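Local coordinates for nourseothricin acetyltransferase (Streptomyces noursei, PDB 5C82), which probably confers resistance to nourseothricin, a mixture of streptothricins, by acetylating it with acetyl-CoA as the likely donor, at residues S29-T34 / P55-F60; V35-A40 / R48-D53; A92-V97 / V108-V113; L142-T147 / M160-C165; V146-A151 / G179-Y184. The protein carries 1 engineered substitution. All coordinates share one frame; numbering follows the deposited sequence.

Contact 1: S29-T34 / P55-F60; sequences SFTTDT and PLTKVF
Phe30 CG sits between its own backbone N and carbonyl carbon (chi1 62°), which brings the ring to Lys58 CB on one face of an antiparallel beta ladder, strand 30-32 against strand 55-58. Lys58 CB rests over the Phe30 ring in a CH-pi contact, 3.9 Å from the centroid and offset toward the rim, where CZ is its nearest atom. Lys58 CG, anti to its backbone N (chi1 177°), lies 3.7 Å above the plane of the Phe60 ring, toward the rim. The chain then bends so that NZ reaches the Val59 O, 2.9 Å away, from above the carbonyl plane. Phe60 CZ comes to 3.6 Å from Phe30 CE1, rim against rim, with the ring planes at 44°. Beyond the strand the ring of Phe30 also leans on Asn150 and Arg118, and Thr32 packs against Ala151 and Pro152 of helix 151-158.

Below the side chains, the backbones pair twice, Phe30 with Lys58 and Thr32 with Leu56, each through two N-H...O bonds. On the opposite face, among exposed residues, the hydroxyls of Thr31 and Thr57 share a hydrogen bond, OG1 to OG1 at 2.8 Å.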
# COMPACT_ATOMS: atom_id res chain seq x y z
N SER A 29 5.26 21.18 7.50
CA SER A 29 3.96 21.45 8.11
C SER A 29 3.11 22.29 7.19
O SER A 29 3.64 22.92 6.27
CB SER A 29 4.12 22.14 9.47
OG SER A 29 4.64 23.44 9.28
N PHE A 30 1.79 22.27 7.40
CA PHE A 30 0.83 23.03 6.60
C PHE A 30 -0.43 23.32 7.42
O PHE A 30 -0.75 22.59 8.36
CB PHE A 30 0.45 22.25 5.31
CG PHE A 30 -0.24 20.93 5.55
CD1 PHE A 30 0.50 19.75 5.64
CD2 PHE A 30 -1.63 20.85 5.63
CE1 PHE A 30 -0.14 18.52 5.85
CE2 PHE A 30 -2.27 19.61 5.81
CZ PHE A 30 -1.51 18.47 5.96
N THR A 31 -1.16 24.35 7.02
CA THR A 31 -2.43 24.78 7.58
C THR A 31 -3.46 24.68 6.44
O THR A 31 -3.16 25.05 5.30
CB THR A 31 -2.30 26.17 8.22
OG1 THR A 31 -1.31 26.11 9.25
CG2 THR A 31 -3.60 26.66 8.82
N THR A 32 -4.63 24.13 6.73
CA THR A 32 -5.66 23.97 5.71
C THR A 32 -7.05 24.30 6.25
O THR A 32 -7.36 23.98 7.40
CB THR A 32 -5.56 22.56 5.06
OG1 THR A 32 -6.55 22.42 4.04
CG2 THR A 32 -5.65 21.41 6.08
N ASP A 33 -7.88 24.94 5.40
CA ASP A 33 -9.27 25.33 5.72
C ASP A 33 -10.24 24.20 5.32
O ASP A 33 -11.43 24.31 5.60
CB ASP A 33 -9.64 26.63 4.95
CG ASP A 33 -8.79 27.84 5.27
OD1 ASP A 33 -8.72 28.23 6.46
OD2 ASP A 33 -8.23 28.44 4.33
N THR A 34 -9.74 23.14 4.64
CA THR A 34 -10.56 22.01 4.17
C THR A 34 -9.80 20.70 4.34
O THR A 34 -8.58 20.73 4.50
CB THR A 34 -11.01 22.14 2.69
OG1 THR A 34 -9.89 22.01 1.84
CG2 THR A 34 -11.73 23.44 2.36
N PRO A 55 -8.95 26.36 11.21
CA PRO A 55 -8.12 25.62 10.24
C PRO A 55 -7.25 24.55 10.92
O PRO A 55 -6.88 24.70 12.08
CB PRO A 55 -7.27 26.71 9.57
CG PRO A 55 -8.01 28.00 9.83
CD PRO A 55 -8.64 27.81 11.18
N LEU A 56 -7.01 23.46 10.22
CA LEU A 56 -6.20 22.37 10.75
C LEU A 56 -4.73 22.66 10.42
O LEU A 56 -4.42 22.98 9.28
CB LEU A 56 -6.64 21.03 10.11
CG LEU A 56 -6.00 19.74 10.64
CD1 LEU A 56 -7.05 18.68 10.88
CD2 LEU A 56 -5.02 19.19 9.64
N THR A 57 -3.85 22.58 11.43
CA THR A 57 -2.42 22.69 11.21
C THR A 57 -1.85 21.33 11.48
O THR A 57 -2.00 20.80 12.57
CB THR A 57 -1.72 23.79 12.03
OG1 THR A 57 -2.26 25.06 11.66
CG2 THR A 57 -0.18 23.78 11.80
N LYS A 58 -1.18 20.76 10.46
CA LYS A 58 -0.59 19.44 10.56
C LYS A 58 0.91 19.55 10.63
O LYS A 58 1.55 20.07 9.72
CB LYS A 58 -1.10 18.52 9.42
CG LYS A 58 -0.47 17.14 9.40
CD LYS A 58 -1.17 16.14 10.30
CE LYS A 58 -0.44 14.82 10.41
NZ LYS A 58 0.89 14.94 11.07
N VAL A 59 1.46 19.03 11.72
CA VAL A 59 2.88 18.97 12.04
C VAL A 59 3.27 17.48 12.07
O VAL A 59 2.56 16.68 12.68
CB VAL A 59 3.13 19.69 13.40
CG1 VAL A 59 4.56 19.48 13.89
CG2 VAL A 59 2.81 21.19 13.30
N PHE A 60 4.35 17.12 11.37
CA PHE A 60 4.81 15.73 11.28
C PHE A 60 6.10 15.53 12.11
O PHE A 60 7.05 16.29 11.92
CB PHE A 60 5.07 15.31 9.81
CG PHE A 60 3.94 15.48 8.82
CD1 PHE A 60 3.79 16.67 8.11
CD2 PHE A 60 3.07 14.44 8.54
CE1 PHE A 60 2.77 16.82 7.17
CE2 PHE A 60 2.05 14.58 7.59
CZ PHE A 60 1.91 15.78 6.91

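Contact 2: V35-A40 / R48-D53; sequences VFRVTA and REVPVD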
# COMPACT_ATOMS: atom_id res chain seq x y z
N VAL A 35 -10.51 19.55 4.31
CA VAL A 35 -9.96 18.19 4.38
C VAL A 35 -10.83 17.32 3.49
O VAL A 35 -11.97 17.69 3.21
CB VAL A 35 -9.83 17.56 5.83
CG1 VAL A 35 -8.91 18.38 6.75
CG2 VAL A 35 -11.21 17.33 6.49
N PHE A 36 -10.30 16.19 3.05
CA PHE A 36 -11.11 15.24 2.29
C PHE A 36 -11.55 14.21 3.30
O PHE A 36 -10.70 13.55 3.93
CB PHE A 36 -10.35 14.63 1.11
CG PHE A 36 -10.26 15.54 -0.10
CD1 PHE A 36 -9.27 16.51 -0.18
CD2 PHE A 36 -11.14 15.40 -1.17
CE1 PHE A 36 -9.17 17.34 -1.30
CE2 PHE A 36 -11.04 16.23 -2.30
CZ PHE A 36 -10.04 17.19 -2.36
N ARG A 37 -12.86 14.21 3.59
CA ARG A 37 -13.48 13.29 4.53
C ARG A 37 -13.68 12.00 3.77
O ARG A 37 -14.19 12.02 2.63
CB ARG A 37 -14.84 13.83 5.04
CG ARG A 37 -15.51 12.93 6.09
CD ARG A 37 -16.78 13.55 6.62
NE ARG A 37 -16.50 14.66 7.54
CZ ARG A 37 -17.38 15.59 7.89
NH1 ARG A 37 -18.61 15.58 7.39
NH2 ARG A 37 -17.03 16.56 8.72
N VAL A 38 -13.23 10.90 4.37
CA VAL A 38 -13.32 9.57 3.81
C VAL A 38 -14.47 8.83 4.51
O VAL A 38 -14.48 8.75 5.74
CB VAL A 38 -11.97 8.79 3.90
CG1 VAL A 38 -12.12 7.36 3.42
CG2 VAL A 38 -10.86 9.51 3.12
N THR A 39 -15.42 8.33 3.73
CA THR A 39 -16.57 7.60 4.26
C THR A 39 -16.56 6.16 3.71
O THR A 39 -16.58 5.96 2.49
CB THR A 39 -17.87 8.36 3.92
OG1 THR A 39 -17.88 9.61 4.61
CG2 THR A 39 -19.13 7.57 4.25
N ALA A 40 -16.53 5.18 4.62
CA ALA A 40 -16.62 3.77 4.26
C ALA A 40 -18.12 3.48 4.12
O ALA A 40 -18.88 3.65 5.08
CB ALA A 40 -16.01 2.91 5.35
N ARG A 48 -15.03 13.33 0.15
CA ARG A 48 -15.70 14.61 -0.02
C ARG A 48 -14.88 15.65 0.68
O ARG A 48 -14.58 15.49 1.86
CB ARG A 48 -17.12 14.56 0.57
CG ARG A 48 -17.98 15.78 0.23
CD ARG A 48 -19.45 15.59 0.61
NE ARG A 48 -19.62 15.26 2.03
CZ ARG A 48 -20.09 16.10 2.95
NH1 ARG A 48 -20.45 17.34 2.62
NH2 ARG A 48 -20.20 15.71 4.22
N GLU A 49 -14.52 16.72 -0.03
CA GLU A 49 -13.81 17.86 0.55
C GLU A 49 -14.79 18.67 1.40
O GLU A 49 -15.85 19.07 0.92
CB GLU A 49 -13.19 18.73 -0.54
CG GLU A 49 -12.15 19.68 0.02
CD GLU A 49 -11.42 20.50 -1.02
OE1 GLU A 49 -11.73 20.35 -2.22
OE2 GLU A 49 -10.50 21.26 -0.64
N VAL A 50 -14.47 18.81 2.69
CA VAL A 50 -15.28 19.50 3.67
C VAL A 50 -14.52 20.64 4.33
O VAL A 50 -13.32 20.50 4.61
CB VAL A 50 -15.88 18.52 4.74
CG1 VAL A 50 -16.99 17.64 4.15
CG2 VAL A 50 -14.80 17.68 5.41
N PRO A 51 -15.19 21.78 4.64
CA PRO A 51 -14.49 22.85 5.38
C PRO A 51 -14.19 22.42 6.82
O PRO A 51 -14.91 21.59 7.37
CB PRO A 51 -15.48 24.02 5.35
CG PRO A 51 -16.83 23.39 5.19
CD PRO A 51 -16.62 22.12 4.41
N VAL A 52 -13.10 22.95 7.41
CA VAL A 52 -12.74 22.69 8.80
C VAL A 52 -12.54 24.03 9.50
O VAL A 52 -11.84 24.89 8.96
CB VAL A 52 -11.54 21.72 9.05
CG1 VAL A 52 -11.93 20.27 8.79
CG2 VAL A 52 -10.29 22.12 8.26
N ASP A 53 -13.18 24.22 10.66
CA ASP A 53 -13.00 25.44 11.44
C ASP A 53 -12.84 25.14 12.95
O ASP A 53 -13.69 24.47 13.52
CB ASP A 53 -14.07 26.50 11.17
CG ASP A 53 -13.68 27.83 11.79
OD1 ASP A 53 -12.82 28.53 11.20
OD2 ASP A 53 -14.12 28.10 12.92
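Phe36 and Glu49, a non-hydrogen-bonded pair of this antiparallel beta hairpin, lie flat against each other. Glu49 CB covers one face of the ring, 3.9 Å from the centroid. With CG anti to the backbone N (chi1 -164°), the extended chain brings the carboxylate over the ring, OE1 3.6 Å from Phe36 CZ. The carboxylate and ring planes are only 20° apart, a true stack.

On the other face of the sheet Val50 packs against two arginines, Arg48 of its own strand and Arg37 across the contact. Its CG1 sits 3.6 Å above the centre of the Arg48 guanidinium, and its CG2 lies over one face of the Arg37 guanidinium, toward the rim. The two positive groups run side by side with Arg37 NH1 just 3.5 Å from Arg48 NH2; some mutual repulsion is likely. Val50 CG2 also meets Val35 CG2 at 3.8 Å, and Val52 CG1 meets the same Val35 CG2.

Two pairs of backbone bonds, Val35 with Val50 and Arg37 with Arg48, set this register. Farther out, Glu49 is held by Thr34 OG1 at OE2 and His155 NE2 at OE1. Ala151 and Ile154 of helix 151-158 pack on Phe36, whose backbone bonds to Asn148, where strand 141-147 gives way to a turn.

Contact 3: A92-V97 / V108-V113; sequences AGFVVV and VEDIEV
The Phe94 ring meets two carboxylates from the facing strand of this beta hairpin. Asp110 OD2 lies at the edge, near the ring plane and 3.4 Å from CE2, with the carboxylate turned 76° against the ring. That places a partly negative oxygen beside the ring's C-H rim. The Glu112 side chain runs alongside Phe94, pointing the same way: its CB is 3.9 Å from Phe94 CE1, and OE1 approaches CZ obliquely. Val83 of strand 79-85 and Leu26 add their side chains around Phe94.

The other face of the hairpin is apolar. Val95 CG2, anti to the backbone N, reaches Val108 CG1 at 3.6 Å and Ile111 CB at 3.8 Å. Helix 122-137 covers this side, with Leu126 on Val95, Met127 on Val108, and Ala130 and Phe133 on Val97. Backbone bonds link Phe94 with Glu112 in both directions, and Val96 N gives an almost straight one to Asp110 O.

By its place before helix 122-137, strand 105-113 probably corresponds to the strand that borders the acetyl-CoA groove in other GNAT enzymes. Val113, its last residue, has its side chain about 3 Å from a bound tartrate, probably from the crystallisation liquor. The same strand carries a classic beta bulge, a feature known from this family, which shifts the register by one residue. Here Glu109 and Asp110 both face Val96, and its single carbonyl O draws two weak bonds: from Glu109 N at 2.8 Å, strongly bent, and from Asp110 N at 3.4 Å, straighter but long.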
# COMPACT_ATOMS: atom_id res chain seq x y z
N ALA A 92 14.98 24.46 -0.45
CA ALA A 92 13.63 24.89 -0.81
C ALA A 92 12.72 23.67 -0.83
O ALA A 92 11.51 23.80 -0.60
CB ALA A 92 13.63 25.55 -2.18
N GLY A 93 13.31 22.50 -1.08
CA GLY A 93 12.54 21.28 -1.16
C GLY A 93 13.31 20.06 -1.58
O GLY A 93 14.46 20.16 -2.03
N PHE A 94 12.68 18.88 -1.40
CA PHE A 94 13.26 17.59 -1.78
C PHE A 94 12.19 16.60 -2.19
O PHE A 94 11.02 16.76 -1.84
CB PHE A 94 14.15 17.01 -0.64
CG PHE A 94 13.39 16.60 0.60
CD1 PHE A 94 13.14 17.51 1.62
CD2 PHE A 94 12.92 15.29 0.75
CE1 PHE A 94 12.42 17.13 2.76
CE2 PHE A 94 12.18 14.92 1.88
CZ PHE A 94 11.94 15.84 2.88
N VAL A 95 12.60 15.56 -2.89
CA VAL A 95 11.72 14.45 -3.28
C VAL A 95 12.54 13.16 -3.16
O VAL A 95 13.69 13.10 -3.60
CB VAL A 95 11.04 14.63 -4.69
CG1 VAL A 95 12.05 14.61 -5.84
CG2 VAL A 95 9.95 13.58 -4.92
N VAL A 96 11.96 12.16 -2.51
CA VAL A 96 12.59 10.86 -2.34
C VAL A 96 11.76 9.93 -3.20
O VAL A 96 10.53 9.92 -3.09
CB VAL A 96 12.67 10.39 -0.85
CG1 VAL A 96 13.42 9.06 -0.73
CG2 VAL A 96 13.30 11.46 0.04
N VAL A 97 12.44 9.18 -4.07
CA VAL A 97 11.82 8.22 -4.98
C VAL A 97 12.43 6.85 -4.80
O VAL A 97 13.61 6.72 -4.43
CB VAL A 97 11.77 8.69 -6.47
CG1 VAL A 97 11.09 10.04 -6.61
CG2 VAL A 97 13.16 8.69 -7.14
N VAL A 108 6.82 7.77 -5.04
CA VAL A 108 7.29 9.05 -4.52
C VAL A 108 7.13 8.85 -3.02
O VAL A 108 6.01 8.92 -2.51
CB VAL A 108 6.47 10.26 -5.08
CG1 VAL A 108 6.97 11.57 -4.49
CG2 VAL A 108 6.49 10.30 -6.61
N GLU A 109 8.21 8.46 -2.34
CA GLU A 109 8.18 8.15 -0.90
C GLU A 109 7.86 9.36 -0.06
O GLU A 109 7.08 9.29 0.89
CB GLU A 109 9.52 7.56 -0.42
CG GLU A 109 10.00 6.36 -1.21
CD GLU A 109 9.62 5.01 -0.66
OE1 GLU A 109 8.48 4.85 -0.16
OE2 GLU A 109 10.45 4.08 -0.78
N ASP A 110 8.45 10.50 -0.42
CA ASP A 110 8.30 11.74 0.31
C ASP A 110 8.56 12.86 -0.64
O ASP A 110 9.42 12.73 -1.50
CB ASP A 110 9.35 11.75 1.45
CG ASP A 110 9.04 12.64 2.65
OD1 ASP A 110 7.88 13.08 2.78
OD2 ASP A 110 9.96 12.88 3.46
N ILE A 111 7.82 13.96 -0.51
CA ILE A 111 8.03 15.21 -1.26
C ILE A 111 7.64 16.35 -0.33
O ILE A 111 6.57 16.31 0.26
CB ILE A 111 7.37 15.27 -2.68
CG1 ILE A 111 7.69 16.62 -3.39
CG2 ILE A 111 5.84 14.95 -2.63
CD1 ILE A 111 7.28 16.74 -4.87
N GLU A 112 8.55 17.31 -0.13
CA GLU A 112 8.29 18.44 0.76
C GLU A 112 8.94 19.71 0.26
O GLU A 112 10.05 19.68 -0.24
CB GLU A 112 8.68 18.13 2.21
CG GLU A 112 7.48 17.73 3.06
CD GLU A 112 7.73 16.59 4.03
OE1 GLU A 112 8.68 16.68 4.83
OE2 GLU A 112 6.92 15.63 4.01
N VAL A 113 8.19 20.82 0.34
CA VAL A 113 8.62 22.14 -0.08
C VAL A 113 8.50 23.06 1.15
O VAL A 113 7.49 22.98 1.86
CB VAL A 113 7.80 22.62 -1.32
CG1 VAL A 113 8.17 24.06 -1.74
CG2 VAL A 113 7.99 21.68 -2.50

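Contact 4: L142-T147 / M160-C165; sequences LWLEVT and MGFTLC
Leu144 lays a methyl group squarely on the ring of Phe162. Its CG stands between the backbone N and the carbonyl carbon (chi1 64°), and of the two branches beyond it CD2 does the touching, 3.8 Å above the centre of the ring and 13° off the normal in a CH-pi contact. In Phe162 CG is instead anti to the carbonyl carbon (chi1 -70°), with CB directed at strand 141-147. Its CE2 corner is wedged in among the strand residues, 3.9 Å from Leu142 CB and the same distance from the Leu142 O, while the Trp143 N lies farther off at the ring edge.

Trp143 leaves the strand on the other side of the sheet. CG is anti to the backbone N, and although CB heads away from segment 160-165, the indole comes back far enough for the five-membered ring to meet the Cys165 thiol obliquely. In this sulfur-aromatic contact Cys165 SG is 3.8 Å from both Trp143 CD1 and NE1.

No hydrogen bond links the two segments, and the reason is topological. They belong to a beta-alpha-beta crossover through helix 151-158, and strand 182-188 is inserted between its two strands. Leu142 and Leu144 pack under helix 122-137, with Tyr157 of helix 151-158 also on Leu144. On the Trp143 side lie Arg105, in a cation-pi contact, and Tyr184, and then the second subunit, whose Thr169 OG1 bonds the Cys165 O of strand 163-168.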
# COMPACT_ATOMS: atom_id res chain seq x y z
N LEU A 142 3.86 6.54 -11.95
CA LEU A 142 4.36 7.20 -10.74
C LEU A 142 3.25 7.05 -9.72
O LEU A 142 2.07 7.03 -10.07
CB LEU A 142 4.66 8.67 -10.98
CG LEU A 142 6.04 8.98 -11.58
CD1 LEU A 142 5.97 8.92 -13.08
CD2 LEU A 142 6.53 10.37 -11.13
N TRP A 143 3.63 6.88 -8.48
CA TRP A 143 2.65 6.64 -7.43
C TRP A 143 3.00 7.42 -6.19
O TRP A 143 4.17 7.57 -5.87
CB TRP A 143 2.63 5.12 -7.13
CG TRP A 143 1.66 4.67 -6.07
CD1 TRP A 143 0.39 4.21 -6.27
CD2 TRP A 143 1.90 4.59 -4.65
NE1 TRP A 143 -0.17 3.83 -5.06
CE2 TRP A 143 0.73 4.07 -4.06
CE3 TRP A 143 2.98 4.95 -3.82
CZ2 TRP A 143 0.64 3.82 -2.68
CZ3 TRP A 143 2.88 4.72 -2.45
CH2 TRP A 143 1.74 4.13 -1.90
N LEU A 144 1.98 7.85 -5.44
CA LEU A 144 2.25 8.52 -4.16
C LEU A 144 1.14 8.28 -3.15
O LEU A 144 0.01 7.92 -3.50
CB LEU A 144 2.56 10.04 -4.33
CG LEU A 144 1.43 10.93 -4.88
CD1 LEU A 144 0.47 11.40 -3.74
CD2 LEU A 144 2.01 12.12 -5.62
N GLU A 145 1.48 8.51 -1.90
CA GLU A 145 0.60 8.44 -0.76
C GLU A 145 0.51 9.86 -0.23
O GLU A 145 1.52 10.58 -0.25
CB GLU A 145 1.21 7.52 0.27
CG GLU A 145 0.33 7.26 1.48
CD GLU A 145 0.78 8.07 2.67
OE1 GLU A 145 1.75 7.65 3.35
OE2 GLU A 145 0.20 9.15 2.88
N VAL A 146 -0.69 10.27 0.22
CA VAL A 146 -0.95 11.58 0.81
C VAL A 146 -2.07 11.48 1.86
O VAL A 146 -3.09 10.82 1.61
CB VAL A 146 -1.18 12.70 -0.25
CG1 VAL A 146 -2.38 12.41 -1.17
CG2 VAL A 146 -1.30 14.08 0.41
N THR A 147 -1.86 12.08 3.05
CA THR A 147 -2.90 12.08 4.07
C THR A 147 -4.11 12.86 3.56
O THR A 147 -3.96 13.87 2.88
CB THR A 147 -2.39 12.58 5.43
OG1 THR A 147 -3.52 12.63 6.30
CG2 THR A 147 -1.76 14.00 5.37
N MSE A 160 -0.92 18.17 -11.36
CA MSE A 160 0.37 17.69 -11.86
C MSE A 160 0.15 16.41 -12.71
O MSE A 160 1.13 15.79 -13.15
CB MSE A 160 1.31 17.36 -10.70
CG MSE A 160 2.08 18.55 -10.18
SE MSE A 160 3.25 17.92 -8.77
CE MSE A 160 3.26 19.54 -7.72
N GLY A 161 -1.11 16.00 -12.89
CA GLY A 161 -1.45 14.83 -13.70
C GLY A 161 -1.82 13.56 -12.95
O GLY A 161 -2.12 12.54 -13.59
N PHE A 162 -1.77 13.58 -11.61
CA PHE A 162 -2.16 12.44 -10.77
C PHE A 162 -3.68 12.41 -10.59
O PHE A 162 -4.35 13.45 -10.69
CB PHE A 162 -1.50 12.51 -9.37
CG PHE A 162 -0.01 12.28 -9.40
CD1 PHE A 162 0.88 13.32 -9.67
CD2 PHE A 162 0.52 11.02 -9.13
CE1 PHE A 162 2.26 13.10 -9.70
CE2 PHE A 162 1.91 10.79 -9.18
CZ PHE A 162 2.77 11.84 -9.44
N THR A 163 -4.21 11.20 -10.35
CA THR A 163 -5.63 10.99 -10.01
C THR A 163 -5.66 9.93 -8.92
O THR A 163 -4.76 9.10 -8.84
CB THR A 163 -6.49 10.54 -11.21
OG1 THR A 163 -5.99 9.29 -11.66
CG2 THR A 163 -6.54 11.55 -12.35
N LEU A 164 -6.69 9.96 -8.08
CA LEU A 164 -6.89 8.98 -7.02
C LEU A 164 -6.88 7.56 -7.61
O LEU A 164 -7.60 7.31 -8.57
CB LEU A 164 -8.24 9.26 -6.33
CG LEU A 164 -8.57 8.45 -5.09
CD1 LEU A 164 -7.69 8.92 -3.87
CD2 LEU A 164 -10.03 8.60 -4.76
N CYS A 165 -6.07 6.65 -7.06
CA CYS A 165 -6.00 5.28 -7.54
C CYS A 165 -6.31 4.27 -6.43
O CYS A 165 -6.33 3.07 -6.66
CB CYS A 165 -4.67 4.99 -8.22
SG CYS A 165 -3.27 4.89 -7.08

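Contact 5: V146-A151 / G179-Y184; sequences VTNVNA and GEQALY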
# COMPACT_ATOMS: atom_id res chain seq x y z
N VAL A 146 -0.69 10.27 0.22
CA VAL A 146 -0.95 11.58 0.81
C VAL A 146 -2.07 11.48 1.86
O VAL A 146 -3.09 10.82 1.61
CB VAL A 146 -1.18 12.70 -0.25
CG1 VAL A 146 -2.38 12.41 -1.17
CG2 VAL A 146 -1.30 14.08 0.41
N THR A 147 -1.86 12.08 3.05
CA THR A 147 -2.90 12.08 4.07
C THR A 147 -4.11 12.86 3.56
O THR A 147 -3.96 13.87 2.88
CB THR A 147 -2.39 12.58 5.43
OG1 THR A 147 -3.52 12.63 6.30
CG2 THR A 147 -1.76 14.00 5.37
N ASN A 148 -5.31 12.34 3.87
CA ASN A 148 -6.60 12.92 3.49
C ASN A 148 -6.77 14.38 4.01
O ASN A 148 -7.54 15.15 3.43
CB ASN A 148 -7.73 12.01 4.00
CG ASN A 148 -7.90 12.11 5.49
OD1 ASN A 148 -7.01 11.76 6.25
ND2 ASN A 148 -8.97 12.76 5.93
N VAL A 149 -6.08 14.72 5.10
CA VAL A 149 -6.16 16.08 5.66
C VAL A 149 -5.34 17.08 4.85
O VAL A 149 -5.59 18.29 4.96
CB VAL A 149 -5.86 16.16 7.17
CG1 VAL A 149 -6.90 15.36 7.98
CG2 VAL A 149 -4.43 15.74 7.51
N ASN A 150 -4.39 16.58 4.00
CA ASN A 150 -3.59 17.46 3.15
C ASN A 150 -4.33 17.87 1.85
O ASN A 150 -3.85 17.60 0.76
CB ASN A 150 -2.19 16.87 2.86
CG ASN A 150 -1.12 17.91 2.57
OD1 ASN A 150 -1.39 19.06 2.25
ND2 ASN A 150 0.14 17.54 2.68
N ALA A 151 -5.49 18.56 1.99
CA ALA A 151 -6.27 19.08 0.83
C ALA A 151 -5.39 19.91 -0.17
O ALA A 151 -5.52 19.68 -1.37
CB ALA A 151 -7.46 19.91 1.32
N GLY A 179 -6.77 8.63 12.85
CA GLY A 179 -7.94 9.44 12.48
C GLY A 179 -7.85 9.95 11.05
O GLY A 179 -8.86 10.38 10.49
N GLU A 180 -6.64 9.89 10.45
CA GLU A 180 -6.39 10.24 9.05
C GLU A 180 -6.35 8.96 8.21
O GLU A 180 -6.16 7.87 8.74
CB GLU A 180 -5.07 11.02 8.90
CG GLU A 180 -5.05 12.35 9.64
CD GLU A 180 -3.67 12.94 9.85
OE1 GLU A 180 -2.83 12.86 8.92
OE2 GLU A 180 -3.44 13.50 10.94
N GLN A 181 -6.55 9.08 6.89
CA GLN A 181 -6.52 7.91 6.00
C GLN A 181 -5.45 8.17 4.95
O GLN A 181 -5.23 9.33 4.57
CB GLN A 181 -7.89 7.65 5.33
CG GLN A 181 -9.06 7.36 6.32
CD GLN A 181 -9.52 8.58 7.08
OE1 GLN A 181 -9.74 9.66 6.51
NE2 GLN A 181 -9.56 8.47 8.41
N ALA A 182 -4.78 7.11 4.50
CA ALA A 182 -3.78 7.30 3.45
C ALA A 182 -4.50 7.32 2.08
O ALA A 182 -5.33 6.47 1.83
CB ALA A 182 -2.75 6.19 3.50
N LEU A 183 -4.26 8.32 1.26
CA LEU A 183 -4.87 8.37 -0.06
C LEU A 183 -3.78 8.09 -1.08
O LEU A 183 -2.65 8.59 -0.95
CB LEU A 183 -5.56 9.71 -0.37
CG LEU A 183 -6.65 10.22 0.60
CD1 LEU A 183 -7.21 11.53 0.09
CD2 LEU A 183 -7.79 9.17 0.86
N TYR A 184 -4.12 7.25 -2.07
CA TYR A 184 -3.18 6.84 -3.10
C TYR A 184 -3.48 7.49 -4.43
O TYR A 184 -4.64 7.56 -4.83
CB TYR A 184 -3.13 5.30 -3.19
CG TYR A 184 -2.71 4.63 -1.89
CD1 TYR A 184 -1.78 5.22 -1.05
CD2 TYR A 184 -3.15 3.34 -1.58
CE1 TYR A 184 -1.35 4.58 0.11
CE2 TYR A 184 -2.73 2.70 -0.41
CZ TYR A 184 -1.84 3.33 0.43
OH TYR A 184 -1.38 2.71 1.57
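Asn148 and Gln181 grip each other by two hydrogen bonds, one through backbone and one through side chain. Asn148 N donates a hydrogen bond to Gln181 O at 3.1 Å. In return Gln181 N bonds Asn148 OD1 at 2.8 Å, coming from above the amide plane. With chi1 73° Asn148 CG stands between the backbone N and the carbonyl carbon. Its ND2 is taken by Phe36 O in the smaller sheet, tying the two sheets together. Next in the ladder, Val146 and Leu183 form a regular antiparallel pair with bonds in both directions.

Among side chains, Thr147 OG1 donates to Glu180 OE1 at 2.7 Å, meeting the anti side of the carboxylate 22° out of its plane. The Gln181 amide folds back on its own segment, NE2 to the Gly179 O.

Van der Waals contacts complete the junction: Leu183 CD1 on Asn148 CA at 3.7 Å, and Val149 CG2 against Glu180 OE1 at 3.6 Å, the two side chains of the latter pair crossing at about a right angle. A type I turn from Thr147 to Asn150 carries strand 141-147 into helix 151-158. Asn150 is the N-cap of that helix, its OD1 making a weak bond to Ala153 N. Ile154 of the helix covers Val146 and Leu183, while Val38 and Leu47 of the smaller sheet close over Leu183.

In the fold
From the N terminus, contact 1 closes the first loop, and contact 2 is nested inside it: strand 44-58 pairs with 34-40 at one end and with 30-32 at the other, making the small three-stranded sheet, with Asp33 O to Val52 N joining the two contacts. Contact 3 follows in series as a hairpin of the main sheet. Contacts 4 and 5 both start from strand 141-147. Contact 4 closes over helix 151-158 alone, whereas contact 5 closes the longer loop to strand 182-188. Val108 N to Trp143 O links contact 3 to contact 4, Cys165 N to Tyr184 O links 4 to 5, and contact 5 touches both 1 and 2, bringing the sheets together.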